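Local coordinates for molybdopterin biosynthesis moeA protein (Pyrococcus horikoshii, PDB 1WU2) that probably takes part in molybdenum cofactor biosynthesis, assisting the insertion of molybdenum into molybdopterin, as in other MoeA proteins, at residues F48-F53 and G145-K150; A71-P76 and Y130-V135; I77-I82 and G98-V103; N114-Q119 and Q139-T144. All coordinates share one frame; numbering follows the deposited sequence.

Interaction 1 (F48-F53 and G145-K150)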
# COMPACT_ATOMS: atom_id res chain seq x y z
N PHE A 48 -4.39 -29.22 -8.57
CA PHE A 48 -5.52 -29.79 -7.84
C PHE A 48 -6.82 -29.02 -8.13
O PHE A 48 -6.81 -27.80 -8.28
CB PHE A 48 -5.24 -29.74 -6.33
CG PHE A 48 -3.92 -30.36 -5.93
CD1 PHE A 48 -2.79 -29.57 -5.79
CD2 PHE A 48 -3.83 -31.72 -5.68
CE1 PHE A 48 -1.57 -30.13 -5.42
CE2 PHE A 48 -2.62 -32.29 -5.30
CZ PHE A 48 -1.49 -31.49 -5.17
N ASP A 49 -7.92 -29.76 -8.21
CA ASP A 49 -9.27 -29.19 -8.17
C ASP A 49 -9.63 -28.88 -6.71
O ASP A 49 -9.41 -29.71 -5.83
CB ASP A 49 -10.31 -30.18 -8.71
CG ASP A 49 -10.16 -30.44 -10.19
OD1 ASP A 49 -10.44 -29.53 -10.99
OD2 ASP A 49 -9.81 -31.54 -10.66
N ILE A 50 -10.19 -27.70 -6.47
CA ILE A 50 -10.73 -27.33 -5.17
C ILE A 50 -12.17 -26.86 -5.36
O ILE A 50 -12.40 -25.87 -6.04
CB ILE A 50 -9.89 -26.22 -4.51
CG1 ILE A 50 -8.44 -26.69 -4.29
CG2 ILE A 50 -10.51 -25.80 -3.16
CD1 ILE A 50 -7.48 -25.58 -3.93
N PRO A 51 -13.16 -27.57 -4.80
CA PRO A 51 -12.95 -28.85 -4.09
C PRO A 51 -12.60 -29.96 -5.09
O PRO A 51 -12.87 -29.79 -6.28
CB PRO A 51 -14.31 -29.11 -3.45
CG PRO A 51 -15.28 -28.41 -4.33
CD PRO A 51 -14.57 -27.18 -4.82
N PRO A 52 -12.03 -31.06 -4.63
CA PRO A 52 -11.60 -32.13 -5.54
C PRO A 52 -12.75 -32.95 -6.15
O PRO A 52 -12.51 -33.66 -7.14
CB PRO A 52 -10.68 -33.00 -4.68
CG PRO A 52 -11.08 -32.73 -3.27
CD PRO A 52 -11.74 -31.38 -3.22
N PHE A 53 -13.95 -32.87 -5.58
CA PHE A 53 -15.12 -33.58 -6.14
C PHE A 53 -16.43 -32.80 -5.96
O PHE A 53 -16.48 -31.79 -5.25
CB PHE A 53 -15.25 -34.99 -5.54
CG PHE A 53 -15.24 -35.02 -4.03
CD1 PHE A 53 -16.43 -34.98 -3.32
CD2 PHE A 53 -14.05 -35.11 -3.33
CE1 PHE A 53 -16.43 -35.02 -1.93
CE2 PHE A 53 -14.05 -35.15 -1.94
CZ PHE A 53 -15.24 -35.10 -1.24
N GLY A 145 -13.88 -28.02 -8.59
CA GLY A 145 -13.05 -26.92 -9.04
C GLY A 145 -13.77 -25.58 -9.12
O GLY A 145 -13.28 -24.68 -9.80
N GLU A 146 -14.89 -25.44 -8.43
CA GLU A 146 -15.65 -24.19 -8.45
C GLU A 146 -14.84 -23.04 -7.86
O GLU A 146 -15.00 -21.89 -8.26
CB GLU A 146 -17.01 -24.34 -7.74
CG GLU A 146 -16.93 -24.65 -6.24
CD GLU A 146 -18.24 -24.38 -5.52
OE1 GLU A 146 -18.23 -24.28 -4.27
OE2 GLU A 146 -19.29 -24.27 -6.19
N ASP A 147 -13.96 -23.36 -6.90
CA ASP A 147 -12.98 -22.41 -6.40
C ASP A 147 -11.86 -22.21 -7.43
O ASP A 147 -11.76 -21.14 -8.03
CB ASP A 147 -12.41 -22.88 -5.05
CG ASP A 147 -11.57 -21.82 -4.37
OD1 ASP A 147 -11.48 -20.70 -4.91
OD2 ASP A 147 -10.97 -22.01 -3.29
N VAL A 148 -11.03 -23.24 -7.63
CA VAL A 148 -10.08 -23.28 -8.74
C VAL A 148 -10.11 -24.67 -9.37
O VAL A 148 -10.20 -25.67 -8.67
CB VAL A 148 -8.62 -22.92 -8.31
CG1 VAL A 148 -8.56 -21.51 -7.76
CG2 VAL A 148 -8.07 -23.92 -7.29
N LYS A 149 -10.03 -24.73 -10.70
CA LYS A 149 -10.05 -26.00 -11.42
C LYS A 149 -8.63 -26.43 -11.80
O LYS A 149 -7.75 -25.59 -11.92
CB LYS A 149 -10.99 -25.92 -12.64
CG LYS A 149 -10.36 -26.15 -14.01
CD LYS A 149 -11.32 -25.74 -15.14
CE LYS A 149 -12.64 -26.51 -15.09
NZ LYS A 149 -13.71 -25.74 -14.38
N LYS A 150 -8.43 -27.73 -11.98
CA LYS A 150 -7.10 -28.27 -12.26
C LYS A 150 -6.59 -27.76 -13.60
O LYS A 150 -7.31 -27.75 -14.59
CB LYS A 150 -7.13 -29.80 -12.27
CG LYS A 150 -5.76 -30.45 -12.38
CD LYS A 150 -5.77 -31.90 -11.92
CE LYS A 150 -4.46 -32.61 -12.27
NZ LYS A 150 -3.25 -31.75 -12.10
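Ile50 and Val148 pair through their backbones, and four of the five hydrogen bonds of this contact run between main chains. Ile50 N donates to Val148 O at 3.0 Å, almost straight at hydrogen (176°). Ile50 O receives two weak bonds, from Val148 N at 3.4 Å and from Asp147 N at 3.1 Å. One residue on 48-53 thus faces two on 145-150, which is a classic beta bulge on a single antiparallel bridge. Past the cis peptide before Pro51, Pro51 O accepts from Gly145 N at 3.1 Å.

The polar side-chain contribution comes from Asp49. Its CG stands anti to the carbonyl carbon (chi1 -68°), and Asp49 OD1 takes the N-H of Lys150, N to OD1 2.9 Å, from above the carboxylate plane, 58° out of it. An alanine here would probably leave Lys150 N without this acceptor and open a gap beside Lys150 CB. The far end of Lys150 turns elsewhere, its NZ forming a salt bridge with Glu47.

Apolar contact is limited to aliphatic branches: Ile50 and Val148 run alongside each other in the same direction, with CD1 of Ile50 3.8 Å from CG2 of Val148. At Asp147, the other bulge residue, both carboxylate oxygens are hydrogen-bonded to the second subunit, OD1 to Ser367 N and OD2 to Leu366 N of that chain.

Interaction 2 (A71-P76 and Y130-V135)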
# COMPACT_ATOMS: atom_id res chain seq x y z
N ALA A 71 -43.36 -30.63 -11.35
CA ALA A 71 -43.73 -30.60 -9.94
C ALA A 71 -44.41 -29.28 -9.60
O ALA A 71 -43.91 -28.21 -9.94
CB ALA A 71 -42.50 -30.79 -9.07
N ARG A 72 -45.56 -29.38 -8.94
CA ARG A 72 -46.32 -28.21 -8.50
C ARG A 72 -46.87 -28.46 -7.09
O ARG A 72 -46.60 -29.50 -6.49
CB ARG A 72 -47.46 -27.92 -9.48
CG ARG A 72 -46.98 -27.41 -10.84
CD ARG A 72 -48.03 -27.47 -11.95
NE ARG A 72 -47.58 -28.27 -13.10
CZ ARG A 72 -47.95 -29.52 -13.37
NH1 ARG A 72 -48.81 -30.18 -12.58
NH2 ARG A 72 -47.47 -30.13 -14.45
N GLU A 73 -47.61 -27.49 -6.55
CA GLU A 73 -48.21 -27.63 -5.22
C GLU A 73 -49.26 -28.75 -5.21
O GLU A 73 -49.37 -29.48 -4.23
CB GLU A 73 -48.83 -26.30 -4.77
CG GLU A 73 -49.57 -26.34 -3.43
CD GLU A 73 -48.73 -26.88 -2.29
OE1 GLU A 73 -47.73 -26.22 -1.92
OE2 GLU A 73 -49.06 -27.96 -1.76
N TYR A 74 -50.00 -28.88 -6.31
CA TYR A 74 -51.05 -29.91 -6.43
C TYR A 74 -50.67 -31.02 -7.41
O TYR A 74 -51.54 -31.63 -8.05
CB TYR A 74 -52.37 -29.25 -6.82
CG TYR A 74 -52.93 -28.36 -5.73
CD1 TYR A 74 -52.49 -27.05 -5.58
CD2 TYR A 74 -53.88 -28.84 -4.83
CE1 TYR A 74 -52.99 -26.23 -4.58
CE2 TYR A 74 -54.39 -28.02 -3.83
CZ TYR A 74 -53.94 -26.72 -3.71
OH TYR A 74 -54.44 -25.91 -2.72
N ASN A 75 -49.37 -31.28 -7.53
CA ASN A 75 -48.85 -32.45 -8.23
C ASN A 75 -47.50 -32.86 -7.63
O ASN A 75 -46.45 -32.65 -8.25
CB ASN A 75 -48.74 -32.18 -9.73
CG ASN A 75 -48.32 -33.42 -10.52
OD1 ASN A 75 -48.77 -34.53 -10.25
ND2 ASN A 75 -47.45 -33.22 -11.51
N PRO A 76 -47.53 -33.43 -6.43
CA PRO A 76 -46.29 -33.83 -5.74
C PRO A 76 -45.64 -35.06 -6.38
O PRO A 76 -46.26 -36.12 -6.41
CB PRO A 76 -46.75 -34.13 -4.31
CG PRO A 76 -48.18 -33.71 -4.23
CD PRO A 76 -48.72 -33.76 -5.62
N TYR A 130 -41.45 -35.97 -0.80
CA TYR A 130 -42.35 -35.28 -1.72
C TYR A 130 -41.81 -33.91 -2.08
O TYR A 130 -41.52 -33.09 -1.20
CB TYR A 130 -43.75 -35.19 -1.10
CG TYR A 130 -44.39 -36.55 -0.97
CD1 TYR A 130 -44.21 -37.32 0.17
CD2 TYR A 130 -45.16 -37.07 -2.00
CE1 TYR A 130 -44.79 -38.57 0.29
CE2 TYR A 130 -45.75 -38.33 -1.89
CZ TYR A 130 -45.55 -39.07 -0.75
OH TYR A 130 -46.13 -40.32 -0.63
N VAL A 131 -41.66 -33.67 -3.38
CA VAL A 131 -41.12 -32.42 -3.89
C VAL A 131 -42.25 -31.64 -4.57
O VAL A 131 -42.94 -32.15 -5.46
CB VAL A 131 -39.92 -32.66 -4.86
CG1 VAL A 131 -40.25 -33.69 -5.93
CG2 VAL A 131 -39.46 -31.36 -5.49
N LEU A 132 -42.43 -30.40 -4.14
CA LEU A 132 -43.56 -29.56 -4.55
C LEU A 132 -43.18 -28.55 -5.63
O LEU A 132 -44.05 -27.89 -6.19
CB LEU A 132 -44.12 -28.83 -3.33
CG LEU A 132 -44.29 -29.67 -2.06
CD1 LEU A 132 -44.48 -28.80 -0.82
CD2 LEU A 132 -45.45 -30.63 -2.21
N ARG A 133 -41.88 -28.42 -5.91
CA ARG A 133 -41.40 -27.46 -6.91
C ARG A 133 -40.23 -28.02 -7.73
O ARG A 133 -39.48 -28.86 -7.24
CB ARG A 133 -40.96 -26.17 -6.21
CG ARG A 133 -41.97 -25.04 -6.29
CD ARG A 133 -42.93 -24.99 -5.12
NE ARG A 133 -44.16 -24.26 -5.43
CZ ARG A 133 -45.04 -23.84 -4.52
NH1 ARG A 133 -44.85 -24.08 -3.22
NH2 ARG A 133 -46.13 -23.18 -4.90
N PRO A 134 -40.08 -27.55 -8.97
CA PRO A 134 -38.99 -28.04 -9.83
C PRO A 134 -37.59 -27.70 -9.31
O PRO A 134 -37.32 -26.57 -8.92
CB PRO A 134 -39.26 -27.33 -11.17
CG PRO A 134 -40.67 -26.88 -11.10
CD PRO A 134 -40.92 -26.56 -9.66
N VAL A 135 -36.72 -28.71 -9.34
CA VAL A 135 -35.34 -28.59 -8.90
C VAL A 135 -34.45 -28.44 -10.13
O VAL A 135 -34.57 -29.20 -11.08
CB VAL A 135 -34.92 -29.83 -8.08
CG1 VAL A 135 -33.44 -29.78 -7.71
CG2 VAL A 135 -35.78 -29.97 -6.84
O HOH W 1 -46.52 -24.67 -7.83
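Glu73 and Arg133 meet obliquely, their carboxylate and guanidinium planes 78° apart. Glu73 CB lies over one face of the guanidinium, and Glu73 OE1 stands 3.8 Å from Arg133 NH1. OE1 lies well off the guanidinium plane, so the long salt bridge is an attraction of charges without a directed N-H. Two torsions shape the approach from the acidic side: CG is anti to the backbone N (chi1 176°), and the chain then bends at chi2. A water joins the same pair of residues, accepting from Glu73 N at 3.3 Å and, weakly, from Arg133 NH2.

The 71-76 segment carries a type I beta turn from Arg72 to Asn75, closed by weak backbone bonds, and leads straight into strand 77-84. The 130-135 segment leaves strand 128-131, the antiparallel neighbour of that strand, so the contact lies just beyond the end of the paired strands, held by side-chain and van der Waals contact.

Ala71 directs its CB toward the other segment, 3.8 Å from Arg133 C, while Ala71 O lies 3.4 Å from Pro134 CD. Pro76 lies nearer the strands: its CB approaches Tyr130 CD2 at 4.1 Å, obliquely to the ring, and Leu132 CD2 at 4.3 Å. Tyr130 reaches past the proline, where OH makes a weak hydrogen bond to Glu78 OE2. The side chains of Ala71 and Val131 both touch Ile77 of strand 77-84.

Interaction 3 (I77-I82 and G98-V103)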
# COMPACT_ATOMS: atom_id res chain seq x y z
N ILE A 77 -44.42 -34.90 -6.90
CA ILE A 77 -43.66 -36.03 -7.42
C ILE A 77 -43.11 -36.82 -6.24
O ILE A 77 -42.48 -36.25 -5.34
CB ILE A 77 -42.52 -35.55 -8.37
CG1 ILE A 77 -43.03 -35.44 -9.81
CG2 ILE A 77 -41.32 -36.50 -8.34
CD1 ILE A 77 -43.93 -34.25 -10.06
N GLU A 78 -43.36 -38.12 -6.24
CA GLU A 78 -42.88 -39.00 -5.18
C GLU A 78 -41.56 -39.64 -5.59
O GLU A 78 -41.41 -40.11 -6.72
CB GLU A 78 -43.92 -40.09 -4.87
CG GLU A 78 -43.68 -40.82 -3.56
CD GLU A 78 -44.56 -42.05 -3.41
OE1 GLU A 78 -44.14 -43.14 -3.85
OE2 GLU A 78 -45.67 -41.92 -2.85
N LEU A 79 -40.59 -39.63 -4.67
CA LEU A 79 -39.33 -40.36 -4.84
C LEU A 79 -39.15 -41.34 -3.68
O LEU A 79 -39.79 -41.20 -2.64
CB LEU A 79 -38.15 -39.38 -4.90
CG LEU A 79 -38.25 -38.23 -5.89
CD1 LEU A 79 -37.13 -37.23 -5.66
CD2 LEU A 79 -38.24 -38.73 -7.33
N THR A 80 -38.28 -42.32 -3.87
CA THR A 80 -38.04 -43.35 -2.86
C THR A 80 -36.60 -43.25 -2.35
O THR A 80 -35.65 -43.20 -3.13
CB THR A 80 -38.30 -44.76 -3.45
OG1 THR A 80 -39.55 -44.77 -4.16
CG2 THR A 80 -38.51 -45.78 -2.34
N VAL A 81 -36.45 -43.22 -1.02
CA VAL A 81 -35.15 -43.13 -0.37
C VAL A 81 -34.57 -44.53 -0.19
O VAL A 81 -35.00 -45.28 0.70
CB VAL A 81 -35.25 -42.40 0.99
CG1 VAL A 81 -33.87 -42.23 1.62
CG2 VAL A 81 -35.93 -41.04 0.82
N ILE A 82 -33.59 -44.87 -1.03
CA ILE A 82 -32.92 -46.18 -1.00
C ILE A 82 -31.71 -46.23 -0.05
O ILE A 82 -31.28 -47.31 0.34
CB ILE A 82 -32.46 -46.58 -2.42
CG1 ILE A 82 -31.27 -45.71 -2.88
CG2 ILE A 82 -33.65 -46.56 -3.39
CD1 ILE A 82 -31.16 -45.47 -4.38
N GLY A 98 -36.91 -41.77 -10.20
CA GLY A 98 -37.82 -41.92 -9.07
C GLY A 98 -37.14 -42.23 -7.75
O GLY A 98 -37.80 -42.68 -6.82
N LYS A 99 -35.84 -41.97 -7.66
CA LYS A 99 -35.05 -42.35 -6.49
C LYS A 99 -34.38 -41.13 -5.84
O LYS A 99 -34.38 -40.04 -6.39
CB LYS A 99 -33.97 -43.38 -6.86
CG LYS A 99 -34.49 -44.60 -7.62
CD LYS A 99 -35.09 -45.64 -6.69
CE LYS A 99 -35.53 -46.88 -7.45
NZ LYS A 99 -36.98 -47.17 -7.25
N ALA A 100 -33.82 -41.36 -4.65
CA ALA A 100 -33.19 -40.30 -3.86
C ALA A 100 -32.29 -40.90 -2.78
O ALA A 100 -32.59 -41.97 -2.25
CB ALA A 100 -34.24 -39.40 -3.24
N ILE A 101 -31.20 -40.21 -2.45
CA ILE A 101 -30.26 -40.69 -1.43
C ILE A 101 -29.94 -39.57 -0.45
O ILE A 101 -29.28 -38.60 -0.80
CB ILE A 101 -28.95 -41.20 -2.10
CG1 ILE A 101 -29.23 -42.48 -2.89
CG2 ILE A 101 -27.86 -41.45 -1.04
CD1 ILE A 101 -28.06 -42.96 -3.73
N LYS A 102 -30.41 -39.71 0.79
CA LYS A 102 -30.09 -38.75 1.84
C LYS A 102 -28.58 -38.57 2.01
O LYS A 102 -27.85 -39.55 2.20
CB LYS A 102 -30.70 -39.19 3.18
CG LYS A 102 -30.76 -38.08 4.22
CD LYS A 102 -31.61 -38.50 5.42
CE LYS A 102 -32.11 -37.30 6.20
NZ LYS A 102 -31.03 -36.66 6.98
N VAL A 103 -28.12 -37.33 1.91
CA VAL A 103 -26.73 -36.98 2.15
C VAL A 103 -26.60 -35.85 3.16
O VAL A 103 -27.58 -35.20 3.51
CB VAL A 103 -26.01 -36.57 0.84
CG1 VAL A 103 -25.87 -37.77 -0.08
CG2 VAL A 103 -26.75 -35.43 0.12
O HOH W 2 -40.32 -44.41 -7.56
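Ile82 packs against Ile101, CG1 to CG1 at 3.8 Å, the two chains running obliquely to each other. Ile82 holds CG1 between its backbone N and carbonyl carbon (chi1 71°); its other branch, CG2, touches Lys99 CD at 3.7 Å, with the lysine chain crossing at about a right angle. An alanine in place of Ile82 would probably open a gap against Ile101 CG1 and leave Lys99 CD without its apolar neighbour. Further back, Leu79 CD2 packs 3.7 Å from Gly98 CA, and Leu79 CB lies near Ala100 CB.

The backbones set these positions. Thr80 N donates to Gly98 O at 3.0 Å. A weak bond follows from Ala100 N to Thr80 O, and another, at 3.3 Å, from Ile82 N to Ala100 O. Thr80 and Ile82 of 77-82 thus alternate with Gly98 and Ala100 of 98-103, the register of a parallel pair, within a mixed sheet of the MoeA N-terminal region. The axes of the two short strands diverge by 49°, so the pair is far from strictly parallel. Thr80 and Lys99 project to one face, Val81 and Ala100 to the other.

A water donates to Gly98 O at 3.1 Å and also lies near Thr80 OG1, to which it is bonded weakly. In the outer shell, Asp67 OD2 accepts from Gly98 N. Leu79 and Val81 bond through their backbones to Ile129 and Asp127, while Ile101 and Val103 bond to Ala62 and Gly60 on the other flank.

Interaction 4 (N114-Q119 and Q139-T144)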
# COMPACT_ATOMS: atom_id res chain seq x y z
N ASN A 114 -27.75 -35.51 -10.03
CA ASN A 114 -27.25 -34.23 -10.53
C ASN A 114 -27.81 -33.02 -9.77
O ASN A 114 -27.63 -31.89 -10.19
CB ASN A 114 -27.50 -34.10 -12.04
CG ASN A 114 -28.98 -34.00 -12.40
OD1 ASN A 114 -29.84 -34.24 -11.56
ND2 ASN A 114 -29.27 -33.66 -13.65
N ALA A 115 -28.46 -33.28 -8.63
CA ALA A 115 -29.00 -32.21 -7.78
C ALA A 115 -29.23 -32.68 -6.35
O ALA A 115 -29.29 -33.88 -6.07
CB ALA A 115 -30.29 -31.67 -8.38
N VAL A 116 -29.36 -31.72 -5.44
CA VAL A 116 -29.69 -31.99 -4.04
C VAL A 116 -30.77 -31.02 -3.55
O VAL A 116 -30.67 -29.81 -3.76
CB VAL A 116 -28.45 -31.90 -3.12
CG1 VAL A 116 -28.82 -32.24 -1.68
CG2 VAL A 116 -27.34 -32.84 -3.61
N ILE A 117 -31.80 -31.56 -2.91
CA ILE A 117 -32.90 -30.77 -2.36
C ILE A 117 -32.76 -30.71 -0.84
O ILE A 117 -32.50 -31.71 -0.20
CB ILE A 117 -34.29 -31.37 -2.76
CG1 ILE A 117 -35.44 -30.52 -2.21
CG2 ILE A 117 -34.45 -32.82 -2.29
CD1 ILE A 117 -35.97 -29.49 -3.17
N MSE A 118 -32.93 -29.51 -0.29
CA MSE A 118 -32.85 -29.31 1.16
C MSE A 118 -33.85 -30.20 1.89
O MSE A 118 -34.97 -30.41 1.43
CB MSE A 118 -33.13 -27.85 1.50
CG MSE A 118 -32.13 -26.87 0.94
SE MSE A 118 -32.45 -25.09 1.60
CE MSE A 118 -31.70 -25.29 3.37
N GLN A 119 -33.42 -30.72 3.04
CA GLN A 119 -34.23 -31.60 3.88
C GLN A 119 -35.61 -31.02 4.18
O GLN A 119 -36.63 -31.68 4.05
CB GLN A 119 -33.52 -31.84 5.22
CG GLN A 119 -33.02 -33.25 5.43
CD GLN A 119 -31.98 -33.33 6.53
OE1 GLN A 119 -31.09 -34.17 6.48
NE2 GLN A 119 -32.08 -32.45 7.52
N GLN A 139 -28.38 -27.96 -8.57
CA GLN A 139 -28.88 -27.25 -7.39
C GLN A 139 -28.21 -27.80 -6.14
O GLN A 139 -28.17 -29.01 -5.93
CB GLN A 139 -30.40 -27.39 -7.28
CG GLN A 139 -31.00 -26.68 -6.06
CD GLN A 139 -32.48 -26.34 -6.23
OE1 GLN A 139 -32.93 -26.01 -7.33
NE2 GLN A 139 -33.24 -26.42 -5.14
N ASN A 140 -27.68 -26.90 -5.31
CA ASN A 140 -26.99 -27.26 -4.08
C ASN A 140 -25.84 -28.24 -4.29
O ASN A 140 -25.64 -29.15 -3.49
CB ASN A 140 -27.99 -27.80 -3.04
CG ASN A 140 -29.00 -26.76 -2.60
OD1 ASN A 140 -28.68 -25.58 -2.50
ND2 ASN A 140 -30.22 -27.20 -2.33
N ILE A 141 -25.10 -28.06 -5.38
CA ILE A 141 -23.88 -28.82 -5.62
C ILE A 141 -22.70 -27.87 -5.77
O ILE A 141 -22.68 -27.04 -6.68
CB ILE A 141 -24.01 -29.72 -6.86
CG1 ILE A 141 -25.01 -30.85 -6.59
CG2 ILE A 141 -22.64 -30.31 -7.23
CD1 ILE A 141 -25.34 -31.69 -7.80
N ALA A 142 -21.74 -27.99 -4.86
CA ALA A 142 -20.42 -27.39 -5.04
C ALA A 142 -19.63 -28.28 -6.01
O ALA A 142 -19.03 -29.27 -5.60
CB ALA A 142 -19.70 -27.27 -3.71
N PHE A 143 -19.65 -27.91 -7.28
CA PHE A 143 -19.01 -28.71 -8.32
C PHE A 143 -17.49 -28.73 -8.19
O PHE A 143 -16.90 -27.89 -7.52
CB PHE A 143 -19.40 -28.20 -9.72
CG PHE A 143 -20.77 -28.61 -10.15
CD1 PHE A 143 -21.02 -29.91 -10.57
CD2 PHE A 143 -21.83 -27.71 -10.12
CE1 PHE A 143 -22.29 -30.30 -10.98
CE2 PHE A 143 -23.10 -28.09 -10.52
CZ PHE A 143 -23.33 -29.39 -10.95
N THR A 144 -16.87 -29.70 -8.86
CA THR A 144 -15.42 -29.87 -8.83
C THR A 144 -14.73 -28.64 -9.41
O THR A 144 -14.98 -28.25 -10.54
CB THR A 144 -15.02 -31.12 -9.65
OG1 THR A 144 -15.55 -32.30 -9.01
CG2 THR A 144 -13.51 -31.35 -9.64
O HOH W 3 -33.82 -26.83 -2.00
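Val116 is gripped by Gln139 and Asn140 in a short polar contact at strand 115-118, an outermost strand of the mixed sheet within this chain. Val116 N donates to Gln139 O at 3.0 Å (155° at hydrogen). The carbonyl is met by a side chain: Asn140 ND2 donates to Val116 O at 3.0 Å from above the carbonyl plane, 35° out of it. Asn140 has CG anti to its own carbonyl carbon (chi1 -64°), and Asn140 CB also lies 3.4 Å from Val116 O.

The side-chain amide stands in a place where a paired strand might offer a backbone N-H. Strand 115-118 also bonds to strand 60-63, where Asn114 and Ala115 both face Ile63 in a classic beta bulge. Asn114 has its amide fixed by Ala65 N and Glu66.

Packing flanks the bonds. Ile141 CD1 comes within 3.3 Å of Asn114 O, and Ile141 CG1 lies 4.3 Å from Val116 CG2. Along its own segment, Ile141 CG2 sits over the centre of the Phe143 ring, 3.6 Å above the plane. On the other flank Met118, a selenomethionine, crosses Asn140 at about a right angle, Met118 CG 3.8 Å from Asn140 ND2.

Overall arrangement
From the N terminus, 48-53 opens the outermost loop, which 145-150 closes in interaction 1; the other three contacts all nest within it. Next, 71-76 opens interaction 2, and interaction 3 (77-82 with 98-103) opens and closes inside that loop. Interaction 4 starts at 114-119, before 130-135 completes interaction 2, and ends at 139-144, so interactions 2 and 4 cross. Interactions 2, 3 and 4 all reach one mixed sheet, touching through Tyr130 with Glu78, Val135 with Ala115, and Lys102 with Gln119. Interaction 4 then passes the chain on to interaction 1, about 16 Å away between centres, where Thr144 meets Asp49 and Phe53.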